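Local structure of kojibiose phosphorylase (Gut metagenome, 6W0P) at residues 58-63 / 209-214; 592-595 / 600-603; 608-613 / 626-631. The protein is a carbohydrate-active enzyme of glycoside hydrolase family 65, built from an N-terminal beta-sandwich domain, a helical catalytic domain and a small C-terminal beta domain. All blocks are in the same frame, centred on the assembly; numbering follows the deposited sequence.

In the fold
The three contacts fall in two places on opposite sides of the centre of the chain. Contact 1 lies in the N-terminal beta domain, where the turn after strand 58-60 meets the start of strand 210-217. Contacts 2 and 3 belong to the helical catalytic domain, and their centres are only about 9 Å apart. Helices 590-596 and 603-613 follow one another in the chain, and the two contacts meet directly, with Met594 SD 3.6 Å from Asn609 CB and Phe595 packed on Ile627 and Ile630. Contact 1 stands well apart: its centre is about 43 Å from each of the others, with nearest atoms about 21 Å from contact 2 and 22 Å from contact 3.

Contact 1 (58-63 / 209-214); sequences TYFNGI and QTLTSV
Leu211 lays its CD1 methyl over one face of the Phe60 ring, 3.9 Å from the centroid and 30° off the ring normal, a CH-pi contact displaced toward the ring edge at CE2, which CD1 approaches to 3.4 Å. The two side chains cross at about a right angle. With CG opposite the backbone N and beside the carbonyl carbon (chi1 174°), the Leu211 branch puts CD1 over the ring.

Beside this apolar pair lies a polar one. Phe60 to Ile63 form a type II beta turn closed by Ile63 N to Phe60 O, with Gly62 at the third position and its phi positive. The carbonyl of Gly62 points out of the turn and receives Gln209 NE2 at 2.7 Å, with an N-H...O angle of 160° and the donor lying in the carbonyl plane. Gln209 slides past Ile63 in the opposite sense, its OE1 lying 3.3 Å from Ile63 CA, with Ile63 CD1 at 3.6 Å.

Strand 210-217 belongs to the large antiparallel sheet of the N-terminal domain, whereas strand 58-60 is at the edge of a separate three-stranded sheet, so side chains rather than strand pairing join them. Asn61 turns elsewhere, bonding to Thr333 O and Arg401 NE.

The Gln209 amide is gripped at both ends: NE2 also bonds to Lys257 O, and OE1 is bonded to Tyr64 N. Two carbonyls on NE2 and one N-H on OE1 fix which way round the amide sits, and in this buried place backbone groups satisfy both its N-H and its C=O, while the neighbouring Phe60-Leu211 pair remains wholly apolar.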
ATOM      1  N   THR A  58       0.701 -23.944  20.457  1.00 30.33           N
ATOM      2  CA  THR A  58       1.779 -24.044  21.465  1.00 30.46           C
ATOM      3  C   THR A  58       2.883 -23.085  21.021  1.00 30.27           C
ATOM      4  O   THR A  58       3.366 -23.258  19.889  1.00 31.14           O
ATOM      5  CB  THR A  58       2.293 -25.484  21.617  1.00 30.67           C
ATOM      6  OG1 THR A  58       1.183 -26.364  21.830  1.00 30.30           O
ATOM      7  CG2 THR A  58       3.289 -25.617  22.751  1.00 30.55           C
ATOM      8  N   TYR A  59       3.253 -22.103  21.841  1.00 29.50           N
ATOM      9  CA  TYR A  59       4.277 -21.117  21.433  1.00 29.74           C
ATOM     10  C   TYR A  59       5.323 -20.977  22.514  1.00 29.94           C
ATOM     11  O   TYR A  59       5.002 -21.173  23.681  1.00 30.17           O
ATOM     12  CB  TYR A  59       3.622 -19.781  21.120  1.00 29.22           C
ATOM     13  CG  TYR A  59       2.301 -19.917  20.409  1.00 29.00           C
ATOM     14  CD1 TYR A  59       2.247 -20.114  19.034  1.00 28.99           C
ATOM     15  CD2 TYR A  59       1.106 -19.852  21.106  1.00 28.50           C
ATOM     16  CE1 TYR A  59       1.035 -20.202  18.374  1.00 28.85           C
ATOM     17  CE2 TYR A  59      -0.116 -19.954  20.458  1.00 28.40           C
ATOM     18  CZ  TYR A  59      -0.148 -20.126  19.085  1.00 28.21           C
ATOM     19  OH  TYR A  59      -1.339 -20.212  18.438  1.00 27.57           O
ATOM     20  N   PHE A  60       6.518 -20.605  22.083  1.00 30.92           N
ATOM     21  CA  PHE A  60       7.688 -20.275  22.919  1.00 32.23           C
ATOM     22  C   PHE A  60       8.102 -18.849  22.592  1.00 32.86           C
ATOM     23  O   PHE A  60       8.297 -18.556  21.403  1.00 33.90           O
ATOM     24  CB  PHE A  60       8.816 -21.274  22.666  1.00 33.53           C
ATOM     25  CG  PHE A  60       8.448 -22.693  23.024  1.00 34.54           C
ATOM     26  CD1 PHE A  60       8.668 -23.178  24.309  1.00 34.94           C
ATOM     27  CD2 PHE A  60       7.842 -23.525  22.091  1.00 34.57           C
ATOM     28  CE1 PHE A  60       8.311 -24.478  24.651  1.00 35.63           C
ATOM     29  CE2 PHE A  60       7.489 -24.825  22.430  1.00 35.45           C
ATOM     30  CZ  PHE A  60       7.733 -25.305  23.705  1.00 36.23           C
ATOM     31  N   ASN A  61       8.199 -17.998  23.616  1.00 32.80           N
ATOM     32  CA  ASN A  61       8.509 -16.556  23.461  1.00 33.07           C
ATOM     33  C   ASN A  61       9.844 -16.454  22.714  1.00 34.14           C
ATOM     34  O   ASN A  61      10.847 -16.971  23.253  1.00 35.36           O
ATOM     35  CB  ASN A  61       8.506 -15.885  24.834  1.00 32.94           C
ATOM     36  CG  ASN A  61       8.177 -14.407  24.813  1.00 32.68           C
ATOM     37  OD1 ASN A  61       8.781 -13.641  24.061  1.00 32.75           O
ATOM     38  ND2 ASN A  61       7.242 -14.005  25.661  1.00 31.78           N
ATOM     39  N   GLY A  62       9.856 -15.874  21.510  1.00 33.91           N
ATOM     40  CA  GLY A  62      11.096 -15.597  20.750  1.00 34.67           C
ATOM     41  C   GLY A  62      11.440 -16.699  19.753  1.00 35.17           C
ATOM     42  O   GLY A  62      12.481 -16.606  19.093  1.00 35.48           O
ATOM     43  N   ILE A  63      10.603 -17.731  19.652  1.00 35.59           N
ATOM     44  CA  ILE A  63      10.743 -18.799  18.629  1.00 35.55           C
ATOM     45  C   ILE A  63       9.839 -18.412  17.460  1.00 34.88           C
ATOM     46  O   ILE A  63       8.623 -18.383  17.643  1.00 35.05           O
ATOM     47  CB  ILE A  63      10.405 -20.182  19.200  1.00 35.51           C
ATOM     48  CG1 ILE A  63      11.497 -20.670  20.153  1.00 36.44           C
ATOM     49  CG2 ILE A  63      10.147 -21.163  18.075  1.00 35.83           C
ATOM     50  CD1 ILE A  63      12.894 -20.780  19.544  1.00 36.58           C
ATOM     51  N   GLN A 209      16.973 -21.590  14.845  1.00 43.84           N
ATOM     52  CA  GLN A 209      16.459 -21.877  16.205  1.00 41.68           C
ATOM     53  C   GLN A 209      16.136 -23.362  16.310  1.00 40.39           C
ATOM     54  O   GLN A 209      15.586 -23.932  15.339  1.00 41.05           O
ATOM     55  CB  GLN A 209      15.246 -21.013  16.520  1.00 39.98           C
ATOM     56  CG  GLN A 209      15.583 -19.533  16.528  1.00 39.74           C
ATOM     57  CD  GLN A 209      14.364 -18.733  16.909  1.00 39.46           C
ATOM     58  OE1 GLN A 209      13.254 -19.015  16.441  1.00 37.83           O
ATOM     59  NE2 GLN A 209      14.568 -17.748  17.779  1.00 38.30           N
ATOM     60  N   THR A 210      16.458 -23.934  17.463  1.00 39.10           N
ATOM     61  CA  THR A 210      16.288 -25.369  17.775  1.00 39.89           C
ATOM     62  C   THR A 210      15.484 -25.526  19.066  1.00 39.47           C
ATOM     63  O   THR A 210      15.514 -24.607  19.923  1.00 38.27           O
ATOM     64  CB  THR A 210      17.644 -26.077  17.895  1.00 40.54           C
ATOM     65  OG1 THR A 210      18.282 -25.618  19.091  1.00 40.35           O
ATOM     66  CG2 THR A 210      18.520 -25.850  16.681  1.00 40.85           C
ATOM     67  N   LEU A 211      14.815 -26.670  19.177  1.00 39.08           N
ATOM     68  CA  LEU A 211      14.005 -27.051  20.345  1.00 39.28           C
ATOM     69  C   LEU A 211      14.162 -28.558  20.570  1.00 39.33           C
ATOM     70  O   LEU A 211      14.101 -29.306  19.580  1.00 39.38           O
ATOM     71  CB  LEU A 211      12.564 -26.663  20.012  1.00 39.29           C
ATOM     72  CG  LEU A 211      11.511 -27.099  21.019  1.00 39.43           C
ATOM     73  CD1 LEU A 211      10.330 -26.137  20.988  1.00 40.08           C
ATOM     74  CD2 LEU A 211      11.052 -28.525  20.752  1.00 39.87           C
ATOM     75  N   THR A 212      14.315 -28.985  21.822  1.00 39.18           N
ATOM     76  CA  THR A 212      14.225 -30.412  22.225  1.00 40.07           C
ATOM     77  C   THR A 212      13.023 -30.565  23.148  1.00 40.11           C
ATOM     78  O   THR A 212      12.953 -29.836  24.157  1.00 40.36           O
ATOM     79  CB  THR A 212      15.513 -30.926  22.881  1.00 40.29           C
ATOM     80  OG1 THR A 212      16.518 -30.925  21.875  1.00 41.14           O
ATOM     81  CG2 THR A 212      15.380 -32.329  23.429  1.00 40.74           C
ATOM     82  N   SER A 213      12.094 -31.435  22.762  1.00 40.40           N
ATOM     83  CA  SER A 213      10.904 -31.806  23.555  1.00 39.63           C
ATOM     84  C   SER A 213      11.055 -33.250  24.009  1.00 39.93           C
ATOM     85  O   SER A 213      11.200 -34.125  23.121  1.00 40.18           O
ATOM     86  CB  SER A 213       9.640 -31.632  22.770  1.00 39.51           C
ATOM     87  OG  SER A 213       8.526 -31.889  23.613  1.00 39.43           O
ATOM     88  N   VAL A 214      11.030 -33.470  25.327  1.00 39.56           N
ATOM     89  CA  VAL A 214      11.164 -34.828  25.925  1.00 41.06           C
ATOM     90  C   VAL A 214      10.004 -35.081  26.892  1.00 40.91           C
ATOM     91  O   VAL A 214       9.630 -34.162  27.647  1.00 40.52           O
ATOM     92  CB  VAL A 214      12.527 -34.999  26.617  1.00 41.39           C
ATOM     93  CG1 VAL A 214      13.668 -34.995  25.603  1.00 42.12           C
ATOM     94  CG2 VAL A 214      12.750 -33.946  27.689  1.00 41.43           C
TER

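Contact 2 (592-595 / 600-603); sequences MFMF and EFSQ
A Met-aromatic contact between Met594 and Phe601 fills the corner between two consecutive helices of the catalytic domain, where helix 590-596 gives way to a short loop and then to helix 603-613. The Met594 chain is bent at its last torsion (chi3 77°), which turns the CE methyl onto one face of the Phe601 ring. CE lies 3.8 Å from the centroid, 24° off the normal, and comes closest to CG at 3.5 Å. The sulfur stands farther off on the same side, SD being 4.9 Å from that centroid, so the methyl does most of the touching.

Phe593 closes the far end of the ring: its CE1 edge meets Phe601 CZ at 4.1 Å, the two side chains crossing at about a right angle. Phe593 is itself stacked on Phe491 and edge-to-face with Phe546, which makes Phe601 part of a larger aromatic cluster against helix 487-504. Ser602 is the N-cap of helix 603-613. Phe601 also presses on the helix backbone itself, with CE2 3.8 Å from Met594 CA.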
ATOM      1  N   MET A 592      -3.356  11.052  25.242  1.00 26.49           N
ATOM      2  CA  MET A 592      -2.296  10.065  25.544  1.00 26.58           C
ATOM      3  C   MET A 592      -1.111  10.774  26.227  1.00 26.99           C
ATOM      4  O   MET A 592      -0.706  10.320  27.287  1.00 27.63           O
ATOM      5  CB  MET A 592      -1.805   9.368  24.278  1.00 26.21           C
ATOM      6  CG  MET A 592      -0.992   8.149  24.588  1.00 26.07           C
ATOM      7  SD  MET A 592      -2.053   6.888  25.340  1.00 25.96           S
ATOM      8  CE  MET A 592      -0.815   5.848  26.105  1.00 26.03           C
ATOM      9  N   PHE A 593      -0.537  11.836  25.665  1.00 26.96           N
ATOM     10  CA  PHE A 593       0.655  12.431  26.326  1.00 27.82           C
ATOM     11  C   PHE A 593       0.205  13.137  27.615  1.00 27.86           C
ATOM     12  O   PHE A 593       0.970  13.191  28.554  1.00 28.54           O
ATOM     13  CB  PHE A 593       1.510  13.270  25.374  1.00 27.36           C
ATOM     14  CG  PHE A 593       0.958  14.611  24.992  1.00 27.33           C
ATOM     15  CD1 PHE A 593       1.035  15.680  25.867  1.00 28.09           C
ATOM     16  CD2 PHE A 593       0.419  14.815  23.736  1.00 27.38           C
ATOM     17  CE1 PHE A 593       0.544  16.927  25.513  1.00 27.92           C
ATOM     18  CE2 PHE A 593      -0.048  16.064  23.368  1.00 27.82           C
ATOM     19  CZ  PHE A 593       0.013  17.116  24.262  1.00 28.02           C
ATOM     20  N   MET A 594      -1.027  13.620  27.669  1.00 28.25           N
ATOM     21  CA  MET A 594      -1.560  14.269  28.878  1.00 28.75           C
ATOM     22  C   MET A 594      -1.708  13.206  29.973  1.00 29.31           C
ATOM     23  O   MET A 594      -1.310  13.487  31.117  1.00 29.12           O
ATOM     24  CB  MET A 594      -2.862  14.995  28.563  1.00 29.22           C
ATOM     25  CG  MET A 594      -2.617  16.194  27.648  1.00 29.74           C
ATOM     26  SD  MET A 594      -3.947  17.419  27.592  1.00 30.15           S
ATOM     27  CE  MET A 594      -3.627  18.252  29.150  1.00 31.74           C
ATOM     28  N   PHE A 595      -2.121  11.977  29.628  1.00 29.33           N
ATOM     29  CA  PHE A 595      -2.156  10.844  30.593  1.00 28.51           C
ATOM     30  C   PHE A 595      -0.736  10.512  31.078  1.00 28.19           C
ATOM     31  O   PHE A 595      -0.550  10.368  32.298  1.00 27.09           O
ATOM     32  CB  PHE A 595      -2.766   9.603  29.951  1.00 28.30           C
ATOM     33  CG  PHE A 595      -2.538   8.331  30.719  1.00 28.14           C
ATOM     34  CD1 PHE A 595      -3.208   8.094  31.910  1.00 28.54           C
ATOM     35  CD2 PHE A 595      -1.731   7.329  30.208  1.00 28.25           C
ATOM     36  CE1 PHE A 595      -3.023   6.915  32.609  1.00 28.34           C
ATOM     37  CE2 PHE A 595      -1.547   6.141  30.906  1.00 28.25           C
ATOM     38  CZ  PHE A 595      -2.178   5.946  32.110  1.00 28.50           C
ATOM     39  N   GLU A 600       1.702  17.066  35.391  1.00 36.95           N
ATOM     40  CA  GLU A 600       2.114  18.422  34.930  0.50 36.77           C
ATOM     41  C   GLU A 600       0.916  19.247  34.448  1.00 36.20           C
ATOM     42  O   GLU A 600       1.110  20.450  34.156  1.00 36.20           O
ATOM     43  CB  GLU A 600       3.115  18.306  33.783  0.50 37.19           C
ATOM     44  CG  GLU A 600       4.493  17.904  34.256  0.50 37.58           C
ATOM     45  CD  GLU A 600       5.353  17.254  33.197  0.50 37.38           C
ATOM     46  OE1 GLU A 600       5.103  17.501  31.988  0.50 37.45           O
ATOM     47  OE2 GLU A 600       6.265  16.499  33.590  0.50 37.16           O
ATOM     48  N   PHE A 601      -0.271  18.649  34.340  1.00 34.60           N
ATOM     49  CA  PHE A 601      -1.410  19.371  33.732  1.00 34.27           C
ATOM     50  C   PHE A 601      -2.451  19.666  34.801  1.00 34.22           C
ATOM     51  O   PHE A 601      -2.770  18.778  35.584  1.00 34.33           O
ATOM     52  CB  PHE A 601      -1.961  18.612  32.532  1.00 34.09           C
ATOM     53  CG  PHE A 601      -0.968  18.523  31.400  1.00 34.17           C
ATOM     54  CD1 PHE A 601      -0.594  19.658  30.692  1.00 34.33           C
ATOM     55  CD2 PHE A 601      -0.392  17.312  31.063  1.00 33.76           C
ATOM     56  CE1 PHE A 601       0.332  19.584  29.660  1.00 33.96           C
ATOM     57  CE2 PHE A 601       0.538  17.235  30.037  1.00 33.71           C
ATOM     58  CZ  PHE A 601       0.889  18.370  29.338  1.00 33.87           C
ATOM     59  N   SER A 602      -2.959  20.896  34.807  1.00 34.88           N
ATOM     60  CA  SER A 602      -3.959  21.371  35.790  1.00 35.40           C
ATOM     61  C   SER A 602      -5.299  20.715  35.469  1.00 36.78           C
ATOM     62  O   SER A 602      -5.442  20.159  34.334  1.00 36.60           O
ATOM     63  CB  SER A 602      -4.046  22.867  35.758  1.00 35.71           C
ATOM     64  OG  SER A 602      -4.569  23.333  34.526  1.00 35.32           O
ATOM     65  N   GLN A 603      -6.238  20.780  36.410  1.00 37.40           N
ATOM     66  CA  GLN A 603      -7.652  20.389  36.218  1.00 39.07           C
ATOM     67  C   GLN A 603      -8.192  21.032  34.942  1.00 38.64           C
ATOM     68  O   GLN A 603      -8.945  20.359  34.205  1.00 38.12           O
ATOM     69  CB  GLN A 603      -8.524  20.843  37.389  1.00 41.57           C
ATOM     70  CG  GLN A 603      -8.214  20.098  38.673  1.00 44.18           C
ATOM     71  CD  GLN A 603      -8.492  18.625  38.520  1.00 47.13           C
ATOM     72  OE1 GLN A 603      -9.628  18.220  38.272  1.00 50.39           O
ATOM     73  NE2 GLN A 603      -7.450  17.816  38.654  1.00 47.91           N
TER

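Contact 3 (608-613 / 626-631); sequences ANYNYY and SIHSII
Tyr610 and Ile631 make the tight part of this helix-helix contact, with ring atom CD1 of Tyr610 3.7 Å from the CG2 methyl of Ile631. The two side chains slide past one another in opposite directions, and the methyl approaches the ring obliquely. In Tyr610, CG lies opposite the backbone N (chi1 -180°), and the ring projects toward helix 624-634. Farther along the same ring side, CE1 rests 3.6 Å from His628 O, a van der Waals approach to the helix backbone.

The two rings meet more distantly. The buried imidazole of His628 presents an edge to Tyr610, with CD2 no nearer than 4.4 Å from CE1, and its ND1 is bonded back to Ser624 O in its own helix. That bond limits how far the imidazole can turn. Nor does the tyrosine hydroxyl find its partner across the contact: OH bonds to Asp640 OD2, which holds the outer end of the ring in place. The solvent side is at Asn611, exposed next to Tyr610 on the helix, whereas Tyr613 turns inward and bonds through OH to Phe546 O.

The two segments run in roughly opposite directions. Helix 590-596 lies against both, with Val590 touching Asn609 and Tyr613 and Leu591 touching His628, while Phe644 of helix 638-645 packs on Tyr610 and Ser629, and helix 666-680 backs Ser626 and Ile630.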
ATOM      1  N   ALA A 608     -10.255  21.074  29.401  1.00 29.75           N
ATOM      2  CA  ALA A 608     -10.357  21.744  28.085  1.00 29.54           C
ATOM      3  C   ALA A 608     -10.066  20.711  26.994  1.00 28.79           C
ATOM      4  O   ALA A 608     -10.869  20.577  26.073  1.00 28.85           O
ATOM      5  CB  ALA A 608      -9.413  22.914  28.005  1.00 29.42           C
ATOM      6  N   ASN A 609      -8.976  19.957  27.127  1.00 28.53           N
ATOM      7  CA  ASN A 609      -8.554  18.978  26.083  1.00 27.89           C
ATOM      8  C   ASN A 609      -9.509  17.786  26.077  1.00 27.69           C
ATOM      9  O   ASN A 609      -9.813  17.293  24.992  1.00 27.39           O
ATOM     10  CB  ASN A 609      -7.088  18.604  26.228  1.00 27.41           C
ATOM     11  CG  ASN A 609      -6.197  19.776  25.883  1.00 27.74           C
ATOM     12  OD1 ASN A 609      -5.819  19.896  24.724  1.00 28.21           O
ATOM     13  ND2 ASN A 609      -5.882  20.644  26.847  1.00 27.28           N
ATOM     14  N   TYR A 610      -9.964  17.351  27.242  1.00 27.89           N
ATOM     15  CA  TYR A 610     -10.926  16.238  27.349  1.00 28.41           C
ATOM     16  C   TYR A 610     -12.204  16.630  26.600  1.00 29.54           C
ATOM     17  O   TYR A 610     -12.748  15.786  25.837  1.00 30.28           O
ATOM     18  CB  TYR A 610     -11.202  15.879  28.808  1.00 28.36           C
ATOM     19  CG  TYR A 610     -12.175  14.741  28.988  1.00 27.87           C
ATOM     20  CD1 TYR A 610     -11.756  13.420  29.055  1.00 27.54           C
ATOM     21  CD2 TYR A 610     -13.530  14.995  29.094  1.00 28.23           C
ATOM     22  CE1 TYR A 610     -12.657  12.382  29.223  1.00 27.24           C
ATOM     23  CE2 TYR A 610     -14.444  13.972  29.258  1.00 27.98           C
ATOM     24  CZ  TYR A 610     -14.009  12.659  29.289  1.00 27.43           C
ATOM     25  OH  TYR A 610     -14.947  11.692  29.480  1.00 27.05           O
ATOM     26  N   ASN A 611     -12.699  17.843  26.854  1.00 30.08           N
ATOM     27  CA  ASN A 611     -13.998  18.318  26.321  1.00 30.04           C
ATOM     28  C   ASN A 611     -13.872  18.434  24.803  1.00 29.81           C
ATOM     29  O   ASN A 611     -14.860  18.188  24.137  1.00 30.32           O
ATOM     30  CB  ASN A 611     -14.440  19.663  26.904  1.00 30.65           C
ATOM     31  CG  ASN A 611     -15.081  19.574  28.276  1.00 31.40           C
ATOM     32  OD1 ASN A 611     -15.389  18.492  28.754  1.00 31.59           O
ATOM     33  ND2 ASN A 611     -15.230  20.709  28.944  1.00 31.50           N
ATOM     34  N   TYR A 612     -12.714  18.826  24.271  1.00 29.34           N
ATOM     35  CA  TYR A 612     -12.543  18.950  22.800  1.00 29.29           C
ATOM     36  C   TYR A 612     -12.377  17.557  22.148  1.00 28.85           C
ATOM     37  O   TYR A 612     -13.038  17.319  21.139  1.00 28.31           O
ATOM     38  CB  TYR A 612     -11.388  19.879  22.424  1.00 29.28           C
ATOM     39  CG  TYR A 612     -11.347  20.132  20.942  1.00 29.59           C
ATOM     40  CD1 TYR A 612     -12.075  21.154  20.361  1.00 29.76           C
ATOM     41  CD2 TYR A 612     -10.644  19.273  20.106  1.00 29.21           C
ATOM     42  CE1 TYR A 612     -12.066  21.346  18.987  1.00 30.36           C
ATOM     43  CE2 TYR A 612     -10.601  19.467  18.741  1.00 29.43           C
ATOM     44  CZ  TYR A 612     -11.303  20.513  18.179  1.00 29.85           C
ATOM     45  OH  TYR A 612     -11.289  20.638  16.825  1.00 29.93           O
ATOM     46  N   TYR A 613     -11.549  16.665  22.699  1.00 28.92           N
ATOM     47  CA  TYR A 613     -11.098  15.420  22.018  1.00 28.31           C
ATOM     48  C   TYR A 613     -11.961  14.195  22.338  1.00 28.48           C
ATOM     49  O   TYR A 613     -12.150  13.398  21.403  1.00 27.65           O
ATOM     50  CB  TYR A 613      -9.617  15.188  22.292  1.00 28.14           C
ATOM     51  CG  TYR A 613      -8.737  16.157  21.543  1.00 27.74           C
ATOM     52  CD1 TYR A 613      -8.667  16.149  20.161  1.00 27.72           C
ATOM     53  CD2 TYR A 613      -7.988  17.101  22.215  1.00 28.03           C
ATOM     54  CE1 TYR A 613      -7.874  17.053  19.474  1.00 27.60           C
ATOM     55  CE2 TYR A 613      -7.178  17.996  21.543  1.00 27.99           C
ATOM     56  CZ  TYR A 613      -7.131  17.984  20.168  1.00 27.35           C
ATOM     57  OH  TYR A 613      -6.335  18.888  19.537  1.00 27.88           O
ATOM     58  N   SER A 626     -10.105   3.147  28.699  1.00 27.63           N
ATOM     59  CA  SER A 626      -9.404   3.221  30.007  1.00 27.48           C
ATOM     60  C   SER A 626      -8.727   4.595  30.189  1.00 27.35           C
ATOM     61  O   SER A 626      -8.705   5.108  31.318  1.00 27.65           O
ATOM     62  CB  SER A 626      -8.423   2.056  30.180  1.00 27.01           C
ATOM     63  OG  SER A 626      -7.329   2.132  29.269  1.00 26.76           O
ATOM     64  N   ILE A 627      -8.141   5.156  29.137  1.00 26.94           N
ATOM     65  CA  ILE A 627      -7.416   6.451  29.214  1.00 27.18           C
ATOM     66  C   ILE A 627      -8.444   7.544  29.506  1.00 27.44           C
ATOM     67  O   ILE A 627      -8.207   8.372  30.387  1.00 27.20           O
ATOM     68  CB  ILE A 627      -6.656   6.728  27.914  1.00 27.09           C
ATOM     69  CG1 ILE A 627      -5.601   5.655  27.653  1.00 27.24           C
ATOM     70  CG2 ILE A 627      -6.053   8.113  27.947  1.00 27.45           C
ATOM     71  CD1 ILE A 627      -4.648   5.509  28.788  1.00 27.64           C
ATOM     72  N   HIS A 628      -9.554   7.520  28.783  1.00 27.50           N
ATOM     73  CA  HIS A 628     -10.654   8.502  28.945  1.00 28.53           C
ATOM     74  C   HIS A 628     -11.278   8.337  30.348  1.00 28.26           C
ATOM     75  O   HIS A 628     -11.584   9.381  30.989  1.00 27.16           O
ATOM     76  CB  HIS A 628     -11.641   8.379  27.758  1.00 29.37           C
ATOM     77  CG  HIS A 628     -11.091   8.850  26.447  1.00 29.57           C
ATOM     78  ND1 HIS A 628     -10.437   8.018  25.556  1.00 29.72           N
ATOM     79  CD2 HIS A 628     -11.092  10.073  25.879  1.00 30.26           C
ATOM     80  CE1 HIS A 628     -10.061   8.707  24.505  1.00 29.52           C
ATOM     81  NE2 HIS A 628     -10.452   9.975  24.682  1.00 30.08           N
ATOM     82  N   SER A 629     -11.479   7.091  30.819  1.00 27.96           N
ATOM     83  CA  SER A 629     -12.019   6.829  32.181  1.00 28.29           C
ATOM     84  C   SER A 629     -11.079   7.463  33.208  1.00 28.79           C
ATOM     85  O   SER A 629     -11.578   8.130  34.133  1.00 28.49           O
ATOM     86  CB  SER A 629     -12.215   5.373  32.514  1.00 28.34           C
ATOM     87  OG  SER A 629     -12.730   5.271  33.847  1.00 28.46           O
ATOM     88  N   ILE A 630      -9.766   7.278  33.031  1.00 28.59           N
ATOM     89  CA  ILE A 630      -8.749   7.725  34.026  1.00 28.98           C
ATOM     90  C   ILE A 630      -8.753   9.239  34.062  1.00 29.35           C
ATOM     91  O   ILE A 630      -8.761   9.779  35.163  1.00 29.60           O
ATOM     92  CB  ILE A 630      -7.350   7.161  33.733  1.00 28.75           C
ATOM     93  CG1 ILE A 630      -7.319   5.658  34.040  1.00 28.55           C
ATOM     94  CG2 ILE A 630      -6.296   7.934  34.512  1.00 28.95           C
ATOM     95  CD1 ILE A 630      -6.359   4.874  33.198  1.00 28.63           C
ATOM     96  N   ILE A 631      -8.743   9.879  32.894  1.00 30.05           N
ATOM     97  CA  ILE A 631      -8.736  11.366  32.805  1.00 30.19           C
ATOM     98  C   ILE A 631     -10.075  11.881  33.352  1.00 30.13           C
ATOM     99  O   ILE A 631     -10.035  12.843  34.105  1.00 29.49           O
ATOM    100  CB  ILE A 631      -8.421  11.850  31.382  1.00 30.25           C
ATOM    101  CG1 ILE A 631      -6.973  11.523  31.016  1.00 30.72           C
ATOM    102  CG2 ILE A 631      -8.716  13.340  31.228  1.00 30.59           C
ATOM    103  CD1 ILE A 631      -6.655  11.727  29.528  1.00 30.87           C
TER